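Local coordinates for protein probable 2-phosphosulfolactate phosphatase (Clostridium acetobutylicum, PDB 1VR0) that probably catalyses the magnesium-dependent hydrolysis of (2R)-O-phospho-3-sulfolactate to (2R)-3-sulfolactate and phosphate, at residues 76-81 with 106-111; 44-49 with 130-135; 13-18 with 189-194; 30-35 with 151-156. All blocks are in the same frame, centred on the assembly; numbering follows the deposited sequence.

How the contacts relate
The four contacts form a nested series without crossings. Strand 13-18, the first strand of the chain, closes the longest loop with helix 189-199 in contact 3. Inside it, contact 4 joins 30-35 to 151-156; strands 13-18 and 152-156 are neighbours, with I18 N 2.8 Å from I154 O. Contact 2 is nested in turn: helix 42-51 follows strand 33-37 and meets strand 129-133, which lies beside 33-37 in the same seven-stranded mixed sheet. Innermost is contact 1, between parallel strands 77-81 and 109-113 of a second, three-stranded sheet. L110 CD2 packs on A49 CB at 4.1 Å, so helix 42-51 links the two sheets.

Contact 1. Residues 76-81 with 106-111; sequences DAILGG and KGKTLI
Strands 77-81 and 109-113 are the parallel strands of a beta-alpha-beta unit whose connection carries helix 102-105. Together with strand 56-59 they make a three-stranded sheet, 109-113 in the middle and 77-81 at one edge. K106 leaves the helix, and G107, with a positive phi of 83°, turns the chain toward the strand. K108 lays its aliphatic part over the start of the partner, with CB 3.3 Å from D76 O. Its side chain and that of I78 cross at about a right angle, K108 CD lying 4.1 Å from I78 CG2. The lysine chain bends at its last torsion (chi4 -77°), which leaves NZ 4.8 Å from D76 OD1; any attraction between these opposite charges is without contact. T109 opens the backbone pairing: its N donates to D76 O at 2.7 Å, approaching from above the carbonyl plane, whereas its own O receives I78 N in plane at 2.8 Å. L110 shares a face of the sheet with I78. Its CG stands anti to the backbone N, bringing CD1 within 3.9 Å of I78 CG1, which sits in the crowded position between N and the carbonyl carbon; the same methyl lies beside the backbone of G80. I111 belongs to the other face, where A66, L67 and V70 of helix 63-73 cover it and L79. These two side chains run side by side in the same direction, L79 CD2 meeting I111 CB at 3.9 Å. I111 N donates nearly along the C=O axis of I78, and its carbonyl completes the pairing: G80 N points at I111 O over 3.0 Å, almost straight at 174°.

Contact 2. Residues 44-49 with 130-135; sequences SVITTA and ILIGSV
An apolar patch forms one side of this contact, made by I46 and T47 of helix 42-51 and I132 of strand 129-133. The side chains of I46 and I132 cross at about a right angle and touch through their CG2 methyls, 4.1 Å apart. Each of these methyls is anti to its own backbone N. The I132 methyl also fills in against T47 OG1 at 4.1 Å, the two side chains sliding past each other in opposite directions. The other side, at S44, S134 and V135, is polar and bridged by water. S134 OG, held in the crowded position between N and the carbonyl carbon, comes within 3.5 Å of T47 OG1, at best a weak hydrogen bond. Both hydroxyls have stronger partners, T43 O for T47 and N137 OD1 for S134. A water joins the two segments beside the contact of S44 OG with S134 CB: it donates to S44 OG at 2.8 Å and accepts a weak bond from V135 N. S44 OG also bonds to M39 O. Helix 42-51 is thus the connection packed between the two sheets, I132 on one side and M112 on the other, beside the sulfolactate pocket, whose residues L40 and R41 immediately precede it.

Contact 3. Residues 13-18 with 189-194; sequences MKIDLI and DAATTA
Helix 189-199 crosses strand 13-18, next to the edge of the seven-stranded sheet, almost perpendicularly. In this alpha/beta layer the segment axes approach to 6.4 Å at an angle of 81°, a separation that small alanine side chains permit. L17 carries most of the apolar contact. Its CB bond points toward the helix and brings CB to 4.0 Å from A190 CB. With CG anti to the backbone N (chi1 -177°), the branch swings along the helix, and CD1 meets the A194 methyl at 3.8 Å, one turn on from A190. A191, between them in sequence, directs its methyl at the strand backbone instead, with CB 3.7 Å from I15 O. The I15 side chain is more peripheral: its CG2 only grazes A191 CB at 4.4 Å. Helix 165-181 adds to the same apolar layer, I175 touching A191 and F168 touching A194. At the helix start, T188 OG1 is hydrogen-bonded to D16 OD1, and D16 OD1 also receives a weak bond from L17 N. The helix faces the dimer interface as well, where carboxylate oxygens of D189 accept backbone N-H groups of I165 and K212 of the second subunit and A190 packs on F163 of that subunit. The D189 carbonyl is gripped from within the helix by two donors of T193, its backbone N at 2.9 Å and its OG1 at 2.7 Å, the hydroxyl sitting above the carbonyl plane.

Contact 4. Residues 30-35 with 151-156; sequences KNKTAV and DVVIVN
Two neighbouring parallel strands in the interior of the mixed seven-stranded sheet, 33-37 and 152-156, pair here; just beyond their C-terminal ends come D38 and G158 of the magnesium site. Four backbone hydrogen bonds alternate in direction along the pair. T33 N donates to D151 O nearly along its C=O axis, 2.8 Å away, and V153 N returns a bond to T33 O. V35 N then uses V153 O, and V155 N closes the series on V35 O at 2.7 Å, in the carbonyl plane. Side chains alternate between the two faces. On one, T33 and V35 lie beside V152 and I154: T33 CB faces V152 CG2 at 4.1 Å, and V35 CB meets I154 CG1 at the same distance. I145 of helix 138-148 packs over V35 and V152, while helix 165-181 covers I154. On the other face A34 CB touches V153 CG1 at 4.1 Å; that methyl occupies the crowded position between N and the carbonyl carbon (chi1 57°), which turns it toward strand 33-37. At the N-terminal end K32 reaches across strand 152-156, its CB over D151 O and its chain extended beyond CG. D151 bonds through OD1 to the backbone N of K14, and its OD2 makes no contact with the lysine ammonium. Instead a water joins lysine and strand: it accepts from K32 NZ at 2.7 Å and donates to V152 O at 2.6 Å.

Contact 1. Residues 76-81 with 106-111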
loop_
_atom_site.group_PDB
_atom_site.type_symbol
_atom_site.label_atom_id
_atom_site.label_comp_id
_atom_site.label_asym_id
_atom_site.label_seq_id
_atom_site.Cartn_x
_atom_site.Cartn_y
_atom_site.Cartn_z
ATOM N N ASP A 76 -16.484 36.222 -9.348
ATOM C CA ASP A 76 -17.086 34.884 -9.433
ATOM C C ASP A 76 -16.348 33.791 -8.676
ATOM O O ASP A 76 -16.736 32.617 -8.781
ATOM C CB ASP A 76 -17.172 34.433 -10.912
ATOM C CG ASP A 76 -18.189 35.211 -11.695
ATOM O OD1 ASP A 76 -19.347 35.331 -11.198
ATOM O OD2 ASP A 76 -17.809 35.716 -12.780
ATOM N N ALA A 77 -15.282 34.171 -7.966
ATOM C CA ALA A 77 -14.441 33.233 -7.234
ATOM C C ALA A 77 -14.985 33.028 -5.848
ATOM O O ALA A 77 -15.433 33.971 -5.245
ATOM C CB ALA A 77 -13.026 33.766 -7.141
ATOM N N ILE A 78 -14.947 31.800 -5.354
ATOM C CA ILE A 78 -15.236 31.502 -3.961
ATOM C C ILE A 78 -14.118 30.634 -3.354
ATOM O O ILE A 78 -13.423 29.907 -4.072
ATOM C CB ILE A 78 -16.601 30.794 -3.803
ATOM C CG1 ILE A 78 -16.688 29.528 -4.662
ATOM C CG2 ILE A 78 -17.746 31.735 -4.186
ATOM C CD1 ILE A 78 -18.001 28.767 -4.487
ATOM N N LEU A 79 -13.960 30.716 -2.033
ATOM C CA LEU A 79 -12.903 30.002 -1.299
ATOM C C LEU A 79 -13.469 28.868 -0.449
ATOM O O LEU A 79 -14.263 29.100 0.457
ATOM C CB LEU A 79 -12.166 30.980 -0.371
ATOM C CG LEU A 79 -11.178 31.950 -1.013
ATOM C CD1 LEU A 79 -10.792 33.018 -0.041
ATOM C CD2 LEU A 79 -9.937 31.219 -1.495
ATOM N N GLY A 80 -13.027 27.653 -0.714
ATOM C CA GLY A 80 -13.402 26.493 0.111
ATOM C C GLY A 80 -12.268 25.511 0.377
ATOM O O GLY A 80 -11.158 25.694 -0.096
ATOM N N GLY A 81 -12.581 24.463 1.136
ATOM C CA GLY A 81 -11.611 23.438 1.567
ATOM C C GLY A 81 -11.508 23.333 3.074
ATOM O O GLY A 81 -12.426 23.677 3.800
ATOM N N LYS A 106 -23.375 27.826 -8.770
ATOM C CA LYS A 106 -23.588 27.807 -10.210
ATOM C C LYS A 106 -22.813 28.945 -10.885
ATOM O O LYS A 106 -22.968 30.110 -10.559
ATOM C CB LYS A 106 -25.064 27.833 -10.593
ATOM C CG LYS A 106 -25.346 27.287 -12.011
ATOM C CD LYS A 106 -26.584 27.927 -12.589
ATOM C CE LYS A 106 -27.118 27.194 -13.822
ATOM N NZ LYS A 106 -28.401 27.827 -14.328
ATOM N N GLY A 107 -21.940 28.586 -11.814
ATOM C CA GLY A 107 -21.215 29.587 -12.598
ATOM C C GLY A 107 -19.994 30.139 -11.902
ATOM O O GLY A 107 -19.206 30.856 -12.516
ATOM N N LYS A 108 -19.799 29.760 -10.641
ATOM C CA LYS A 108 -18.700 30.287 -9.862
ATOM C C LYS A 108 -17.405 29.485 -10.059
ATOM O O LYS A 108 -17.403 28.402 -10.652
ATOM C CB LYS A 108 -19.135 30.432 -8.404
ATOM C CG LYS A 108 -20.078 31.650 -8.308
ATOM C CD LYS A 108 -20.700 31.836 -6.974
ATOM C CE LYS A 108 -21.400 33.200 -6.873
ATOM N NZ LYS A 108 -20.414 34.294 -6.681
ATOM N N THR A 109 -16.303 30.086 -9.622
ATOM C CA THR A 109 -14.979 29.471 -9.668
ATOM C C THR A 109 -14.537 29.137 -8.235
ATOM O O THR A 109 -14.334 30.018 -7.422
ATOM C CB THR A 109 -13.952 30.434 -10.310
ATOM O OG1 THR A 109 -14.145 30.480 -11.722
ATOM C CG2 THR A 109 -12.527 30.004 -10.025
ATOM N N LEU A 110 -14.382 27.860 -7.946
ATOM C CA LEU A 110 -14.079 27.396 -6.601
ATOM C C LEU A 110 -12.579 27.202 -6.419
ATOM O O LEU A 110 -11.990 26.278 -6.979
ATOM C CB LEU A 110 -14.832 26.096 -6.364
ATOM C CG LEU A 110 -14.612 25.358 -5.072
ATOM C CD1 LEU A 110 -14.843 26.245 -3.853
ATOM C CD2 LEU A 110 -15.558 24.218 -5.089
ATOM N N ILE A 111 -11.963 28.095 -5.656
ATOM C CA ILE A 111 -10.576 27.954 -5.276
ATOM C C ILE A 111 -10.566 27.084 -4.011
ATOM O O ILE A 111 -11.171 27.425 -3.004
ATOM C CB ILE A 111 -9.917 29.295 -4.940
ATOM C CG1 ILE A 111 -10.175 30.374 -6.004
ATOM C CG2 ILE A 111 -8.436 29.129 -4.742
ATOM C CD1 ILE A 111 -9.867 29.994 -7.437
#

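Contact 2. Residues 44-49 with 130-135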
loop_
_atom_site.group_PDB
_atom_site.type_symbol
_atom_site.label_atom_id
_atom_site.label_comp_id
_atom_site.label_asym_id
_atom_site.label_seq_id
_atom_site.Cartn_x
_atom_site.Cartn_y
_atom_site.Cartn_z
ATOM N N SER A 44 -15.303 14.145 -3.225
ATOM C CA SER A 44 -16.763 14.167 -3.124
ATOM C C SER A 44 -17.276 15.599 -3.264
ATOM O O SER A 44 -18.329 15.819 -3.868
ATOM C CB SER A 44 -17.228 13.547 -1.811
ATOM O OG SER A 44 -16.872 12.179 -1.816
ATOM N N VAL A 45 -16.517 16.551 -2.721
ATOM C CA VAL A 45 -16.834 17.958 -2.888
ATOM C C VAL A 45 -16.685 18.371 -4.368
ATOM O O VAL A 45 -17.605 18.879 -4.988
ATOM C CB VAL A 45 -15.955 18.860 -2.002
ATOM C CG1 VAL A 45 -15.989 20.248 -2.506
ATOM C CG2 VAL A 45 -16.407 18.805 -0.530
ATOM N N ILE A 46 -15.532 18.140 -4.939
ATOM C CA ILE A 46 -15.306 18.535 -6.314
ATOM C C ILE A 46 -16.403 17.975 -7.242
ATOM O O ILE A 46 -16.963 18.708 -8.058
ATOM C CB ILE A 46 -13.927 18.106 -6.794
ATOM C CG1 ILE A 46 -12.866 18.931 -6.075
ATOM C CG2 ILE A 46 -13.795 18.290 -8.299
ATOM C CD1 ILE A 46 -11.587 18.200 -5.860
ATOM N N THR A 47 -16.683 16.686 -7.099
ATOM C CA THR A 47 -17.667 16.004 -7.894
ATOM C C THR A 47 -19.063 16.640 -7.743
ATOM O O THR A 47 -19.765 16.864 -8.720
ATOM C CB THR A 47 -17.729 14.522 -7.471
ATOM O OG1 THR A 47 -16.483 13.893 -7.782
ATOM C CG2 THR A 47 -18.844 13.785 -8.220
ATOM N N THR A 48 -19.447 16.926 -6.502
ATOM C CA THR A 48 -20.737 17.488 -6.211
ATOM C C THR A 48 -20.853 18.927 -6.774
ATOM O O THR A 48 -21.831 19.282 -7.458
ATOM C CB THR A 48 -20.991 17.443 -4.689
ATOM O OG1 THR A 48 -21.033 16.080 -4.261
ATOM C CG2 THR A 48 -22.304 18.124 -4.311
ATOM N N ALA A 49 -19.849 19.732 -6.502
ATOM C CA ALA A 49 -19.865 21.103 -6.898
ATOM C C ALA A 49 -20.023 21.253 -8.403
ATOM O O ALA A 49 -20.878 22.027 -8.869
ATOM C CB ALA A 49 -18.597 21.761 -6.436
ATOM N N ILE A 130 -6.072 13.217 -15.934
ATOM C CA ILE A 130 -6.377 13.140 -14.505
ATOM C C ILE A 130 -7.891 13.226 -14.264
ATOM O O ILE A 130 -8.497 14.270 -14.461
ATOM C CB ILE A 130 -5.721 14.255 -13.676
ATOM C CG1 ILE A 130 -4.196 14.214 -13.783
ATOM C CG2 ILE A 130 -6.171 14.133 -12.197
ATOM C CD1 ILE A 130 -3.652 15.078 -14.838
ATOM N N LEU A 131 -8.479 12.136 -13.805
ATOM C CA LEU A 131 -9.901 12.081 -13.477
ATOM C C LEU A 131 -10.146 12.242 -12.001
ATOM O O LEU A 131 -9.330 11.862 -11.184
ATOM C CB LEU A 131 -10.489 10.734 -13.898
ATOM C CG LEU A 131 -10.288 10.344 -15.363
ATOM C CD1 LEU A 131 -10.946 8.990 -15.632
ATOM C CD2 LEU A 131 -10.850 11.412 -16.326
ATOM N N ILE A 132 -11.294 12.786 -11.644
ATOM C CA ILE A 132 -11.625 12.946 -10.239
ATOM C C ILE A 132 -12.693 11.943 -9.909
ATOM O O ILE A 132 -13.742 11.957 -10.521
ATOM C CB ILE A 132 -12.154 14.349 -9.926
ATOM C CG1 ILE A 132 -11.118 15.416 -10.322
ATOM C CG2 ILE A 132 -12.509 14.433 -8.473
ATOM C CD1 ILE A 132 -9.706 15.205 -9.739
ATOM N N GLY A 133 -12.416 11.073 -8.940
ATOM C CA GLY A 133 -13.326 9.995 -8.614
ATOM C C GLY A 133 -13.742 9.945 -7.168
ATOM O O GLY A 133 -13.057 10.439 -6.274
ATOM N N SER A 134 -14.899 9.337 -6.950
ATOM C CA SER A 134 -15.504 9.248 -5.625
ATOM C C SER A 134 -16.516 8.142 -5.718
ATOM O O SER A 134 -16.803 7.642 -6.826
ATOM C CB SER A 134 -16.198 10.570 -5.282
ATOM O OG SER A 134 -17.263 10.880 -6.198
ATOM N N VAL A 135 -17.117 7.791 -4.592
ATOM C CA VAL A 135 -18.243 6.839 -4.628
ATOM C C VAL A 135 -19.385 7.385 -5.470
ATOM O O VAL A 135 -20.050 6.645 -6.202
ATOM C CB VAL A 135 -18.755 6.478 -3.194
ATOM C CG1 VAL A 135 -19.857 5.423 -3.240
ATOM C CG2 VAL A 135 -17.631 5.950 -2.373
HETATM O O HOH W 1 -17.909 9.683 -2.523
#

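Contact 3. Residues 13-18 with 189-194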
loop_
_atom_site.group_PDB
_atom_site.type_symbol
_atom_site.label_atom_id
_atom_site.label_comp_id
_atom_site.label_asym_id
_atom_site.label_seq_id
_atom_site.Cartn_x
_atom_site.Cartn_y
_atom_site.Cartn_z
HETATM N N MSE A 13 -5.556 -3.647 -20.941
HETATM C CA MSE A 13 -5.472 -2.549 -19.990
HETATM C C MSE A 13 -4.984 -2.952 -18.578
HETATM O O MSE A 13 -5.514 -3.868 -17.951
HETATM C CB MSE A 13 -6.847 -1.892 -19.904
HETATM C CG MSE A 13 -6.886 -0.650 -19.049
HETATM SE SE MSE A 13 -8.683 0.243 -19.018
HETATM C CE MSE A 13 -8.824 0.889 -20.867
ATOM N N LYS A 14 -3.970 -2.239 -18.100
ATOM C CA LYS A 14 -3.395 -2.432 -16.778
ATOM C C LYS A 14 -4.016 -1.447 -15.771
ATOM O O LYS A 14 -4.207 -0.279 -16.089
ATOM C CB LYS A 14 -1.877 -2.181 -16.827
ATOM C CG LYS A 14 -1.061 -3.043 -17.852
ATOM C CD LYS A 14 0.491 -2.725 -17.855
ATOM C CE LYS A 14 1.389 -3.739 -18.611
ATOM N NZ LYS A 14 0.944 -4.117 -20.000
ATOM N N ILE A 15 -4.313 -1.921 -14.560
ATOM C CA ILE A 15 -4.812 -1.078 -13.491
ATOM C C ILE A 15 -3.931 -1.218 -12.258
ATOM O O ILE A 15 -3.684 -2.321 -11.786
ATOM C CB ILE A 15 -6.272 -1.410 -13.155
ATOM C CG1 ILE A 15 -7.133 -1.256 -14.416
ATOM C CG2 ILE A 15 -6.788 -0.478 -12.059
ATOM C CD1 ILE A 15 -8.583 -1.566 -14.250
ATOM N N ASP A 16 -3.436 -0.080 -11.767
ATOM C CA ASP A 16 -2.570 -0.024 -10.594
ATOM C C ASP A 16 -3.236 0.857 -9.555
ATOM O O ASP A 16 -4.221 1.525 -9.842
ATOM C CB ASP A 16 -1.203 0.572 -10.972
ATOM C CG ASP A 16 -0.088 0.230 -9.968
ATOM O OD1 ASP A 16 -0.272 -0.551 -8.994
ATOM O OD2 ASP A 16 1.035 0.741 -10.186
ATOM N N LEU A 17 -2.651 0.878 -8.365
ATOM C CA LEU A 17 -3.150 1.690 -7.267
ATOM C C LEU A 17 -1.964 2.257 -6.479
ATOM O O LEU A 17 -0.986 1.553 -6.227
ATOM C CB LEU A 17 -4.026 0.840 -6.370
ATOM C CG LEU A 17 -4.675 1.573 -5.214
ATOM C CD1 LEU A 17 -6.019 0.908 -4.934
ATOM C CD2 LEU A 17 -3.819 1.577 -3.951
ATOM N N ILE A 18 -2.061 3.534 -6.118
ATOM C CA ILE A 18 -1.090 4.183 -5.278
ATOM C C ILE A 18 -1.820 4.505 -3.968
ATOM O O ILE A 18 -2.938 5.010 -3.981
ATOM C CB ILE A 18 -0.596 5.420 -5.941
ATOM C CG1 ILE A 18 0.283 5.017 -7.129
ATOM C CG2 ILE A 18 0.142 6.280 -4.949
ATOM C CD1 ILE A 18 0.736 6.160 -8.016
ATOM N N ASP A 189 -1.374 -6.326 -7.806
ATOM C CA ASP A 189 -1.813 -6.924 -6.551
ATOM C C ASP A 189 -2.526 -5.882 -5.653
ATOM O O ASP A 189 -3.473 -6.208 -4.953
ATOM C CB ASP A 189 -0.619 -7.556 -5.826
ATOM C CG ASP A 189 -0.263 -8.939 -6.358
ATOM O OD1 ASP A 189 -0.669 -9.287 -7.497
ATOM O OD2 ASP A 189 0.432 -9.705 -5.630
ATOM N N ALA A 190 -2.064 -4.631 -5.686
ATOM C CA ALA A 190 -2.673 -3.562 -4.894
ATOM C C ALA A 190 -4.094 -3.323 -5.319
ATOM O O ALA A 190 -4.967 -3.137 -4.476
ATOM C CB ALA A 190 -1.875 -2.259 -5.006
ATOM N N ALA A 191 -4.324 -3.345 -6.632
ATOM C CA ALA A 191 -5.657 -3.169 -7.215
ATOM C C ALA A 191 -6.558 -4.367 -6.955
ATOM O O ALA A 191 -7.680 -4.208 -6.541
ATOM C CB ALA A 191 -5.525 -2.919 -8.664
ATOM N N THR A 192 -6.041 -5.562 -7.191
ATOM C CA THR A 192 -6.728 -6.796 -6.850
ATOM C C THR A 192 -7.205 -6.776 -5.382
ATOM O O THR A 192 -8.345 -7.111 -5.073
ATOM C CB THR A 192 -5.779 -7.986 -7.065
ATOM O OG1 THR A 192 -5.462 -8.111 -8.455
ATOM C CG2 THR A 192 -6.370 -9.242 -6.556
ATOM N N THR A 193 -6.332 -6.354 -4.479
ATOM C CA THR A 193 -6.654 -6.325 -3.044
ATOM C C THR A 193 -7.751 -5.309 -2.712
ATOM O O THR A 193 -8.675 -5.612 -1.966
ATOM C CB THR A 193 -5.392 -6.070 -2.205
ATOM O OG1 THR A 193 -4.374 -7.033 -2.549
ATOM C CG2 THR A 193 -5.684 -6.205 -0.688
ATOM N N ALA A 194 -7.683 -4.116 -3.295
ATOM C CA ALA A 194 -8.750 -3.130 -3.135
ATOM C C ALA A 194 -10.074 -3.695 -3.629
ATOM O O ALA A 194 -11.080 -3.610 -2.936
ATOM C CB ALA A 194 -8.434 -1.884 -3.891
#

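Contact 4. Residues 30-35 with 151-156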
loop_
_atom_site.group_PDB
_atom_site.type_symbol
_atom_site.label_atom_id
_atom_site.label_comp_id
_atom_site.label_asym_id
_atom_site.label_seq_id
_atom_site.Cartn_x
_atom_site.Cartn_y
_atom_site.Cartn_z
ATOM N N LYS A 30 2.967 8.824 -15.088
ATOM C CA LYS A 30 3.084 9.507 -16.369
ATOM C C LYS A 30 2.425 8.730 -17.524
ATOM O O LYS A 30 2.457 7.514 -17.561
ATOM C CB LYS A 30 4.522 9.930 -16.679
ATOM C CG LYS A 30 5.530 8.843 -16.473
ATOM C CD LYS A 30 6.783 9.086 -17.311
ATOM C CE LYS A 30 7.792 7.927 -17.170
ATOM N NZ LYS A 30 8.782 8.253 -18.208
ATOM N N ASN A 31 1.755 9.486 -18.393
ATOM C CA ASN A 31 1.052 9.012 -19.596
ATOM C C ASN A 31 -0.114 8.060 -19.360
ATOM O O ASN A 31 -0.685 7.562 -20.324
ATOM C CB ASN A 31 2.026 8.441 -20.618
ATOM C CG ASN A 31 3.297 9.289 -20.762
ATOM O OD1 ASN A 31 3.233 10.513 -20.832
ATOM N ND2 ASN A 31 4.461 8.625 -20.785
ATOM N N LYS A 32 -0.503 7.852 -18.107
ATOM C CA LYS A 32 -1.623 6.972 -17.801
ATOM C C LYS A 32 -2.942 7.725 -17.614
ATOM O O LYS A 32 -2.982 8.934 -17.626
ATOM C CB LYS A 32 -1.305 6.144 -16.547
ATOM C CG LYS A 32 -0.159 5.203 -16.785
ATOM C CD LYS A 32 0.133 4.360 -15.597
ATOM C CE LYS A 32 1.125 3.258 -15.952
ATOM N NZ LYS A 32 0.941 2.165 -14.937
ATOM N N THR A 33 -4.026 6.991 -17.454
ATOM C CA THR A 33 -5.256 7.565 -16.938
ATOM C C THR A 33 -5.116 7.509 -15.417
ATOM O O THR A 33 -5.098 6.422 -14.835
ATOM C CB THR A 33 -6.500 6.754 -17.389
ATOM O OG1 THR A 33 -6.642 6.826 -18.806
ATOM C CG2 THR A 33 -7.753 7.265 -16.775
ATOM N N ALA A 34 -4.975 8.664 -14.773
ATOM C CA ALA A 34 -4.910 8.722 -13.300
ATOM C C ALA A 34 -6.272 9.077 -12.716
ATOM O O ALA A 34 -6.920 9.999 -13.169
ATOM C CB ALA A 34 -3.890 9.723 -12.836
ATOM N N VAL A 35 -6.702 8.332 -11.711
ATOM C CA VAL A 35 -7.953 8.602 -11.058
ATOM C C VAL A 35 -7.643 8.989 -9.615
ATOM O O VAL A 35 -7.128 8.185 -8.861
ATOM C CB VAL A 35 -8.835 7.366 -11.080
ATOM C CG1 VAL A 35 -10.131 7.614 -10.316
ATOM C CG2 VAL A 35 -9.114 6.926 -12.531
ATOM N N ASP A 151 -3.864 2.592 -19.949
ATOM C CA ASP A 151 -3.592 2.007 -18.655
ATOM C C ASP A 151 -3.945 3.006 -17.532
ATOM O O ASP A 151 -3.919 4.216 -17.716
ATOM C CB ASP A 151 -2.129 1.605 -18.500
ATOM C CG ASP A 151 -1.678 0.529 -19.492
ATOM O OD1 ASP A 151 -2.457 -0.377 -19.920
ATOM O OD2 ASP A 151 -0.475 0.604 -19.828
ATOM N N VAL A 152 -4.257 2.468 -16.362
ATOM C CA VAL A 152 -4.861 3.227 -15.300
ATOM C C VAL A 152 -4.035 3.145 -14.043
ATOM O O VAL A 152 -3.494 2.106 -13.730
ATOM C CB VAL A 152 -6.265 2.695 -15.002
ATOM C CG1 VAL A 152 -6.901 3.435 -13.856
ATOM C CG2 VAL A 152 -7.120 2.858 -16.233
ATOM N N VAL A 153 -3.946 4.255 -13.323
ATOM C CA VAL A 153 -3.470 4.213 -11.963
ATOM C C VAL A 153 -4.489 4.941 -11.097
ATOM O O VAL A 153 -4.909 6.044 -11.395
ATOM C CB VAL A 153 -2.033 4.764 -11.800
ATOM C CG1 VAL A 153 -1.923 6.170 -12.295
ATOM C CG2 VAL A 153 -1.625 4.730 -10.349
ATOM N N ILE A 154 -4.907 4.292 -10.020
ATOM C CA ILE A 154 -5.842 4.887 -9.070
ATOM C C ILE A 154 -5.055 5.450 -7.918
ATOM O O ILE A 154 -4.401 4.727 -7.175
ATOM C CB ILE A 154 -6.868 3.857 -8.656
ATOM C CG1 ILE A 154 -7.724 3.556 -9.880
ATOM C CG2 ILE A 154 -7.780 4.405 -7.585
ATOM C CD1 ILE A 154 -8.554 2.362 -9.688
ATOM N N VAL A 155 -5.071 6.771 -7.819
ATOM C CA VAL A 155 -4.214 7.488 -6.876
ATOM C C VAL A 155 -5.042 7.817 -5.644
ATOM O O VAL A 155 -5.845 8.729 -5.680
ATOM C CB VAL A 155 -3.651 8.775 -7.503
ATOM C CG1 VAL A 155 -2.682 9.479 -6.555
ATOM C CG2 VAL A 155 -2.979 8.476 -8.819
ATOM N N ASN A 156 -4.887 7.031 -4.584
ATOM C CA ASN A 156 -5.511 7.338 -3.299
ATOM C C ASN A 156 -4.815 8.536 -2.670
ATOM O O ASN A 156 -3.598 8.581 -2.633
ATOM C CB ASN A 156 -5.379 6.137 -2.349
ATOM C CG ASN A 156 -6.161 4.931 -2.827
ATOM O OD1 ASN A 156 -6.373 4.761 -4.016
ATOM N ND2 ASN A 156 -6.625 4.122 -1.908
HETATM O O HOH W 2 -1.449 1.023 -14.846
#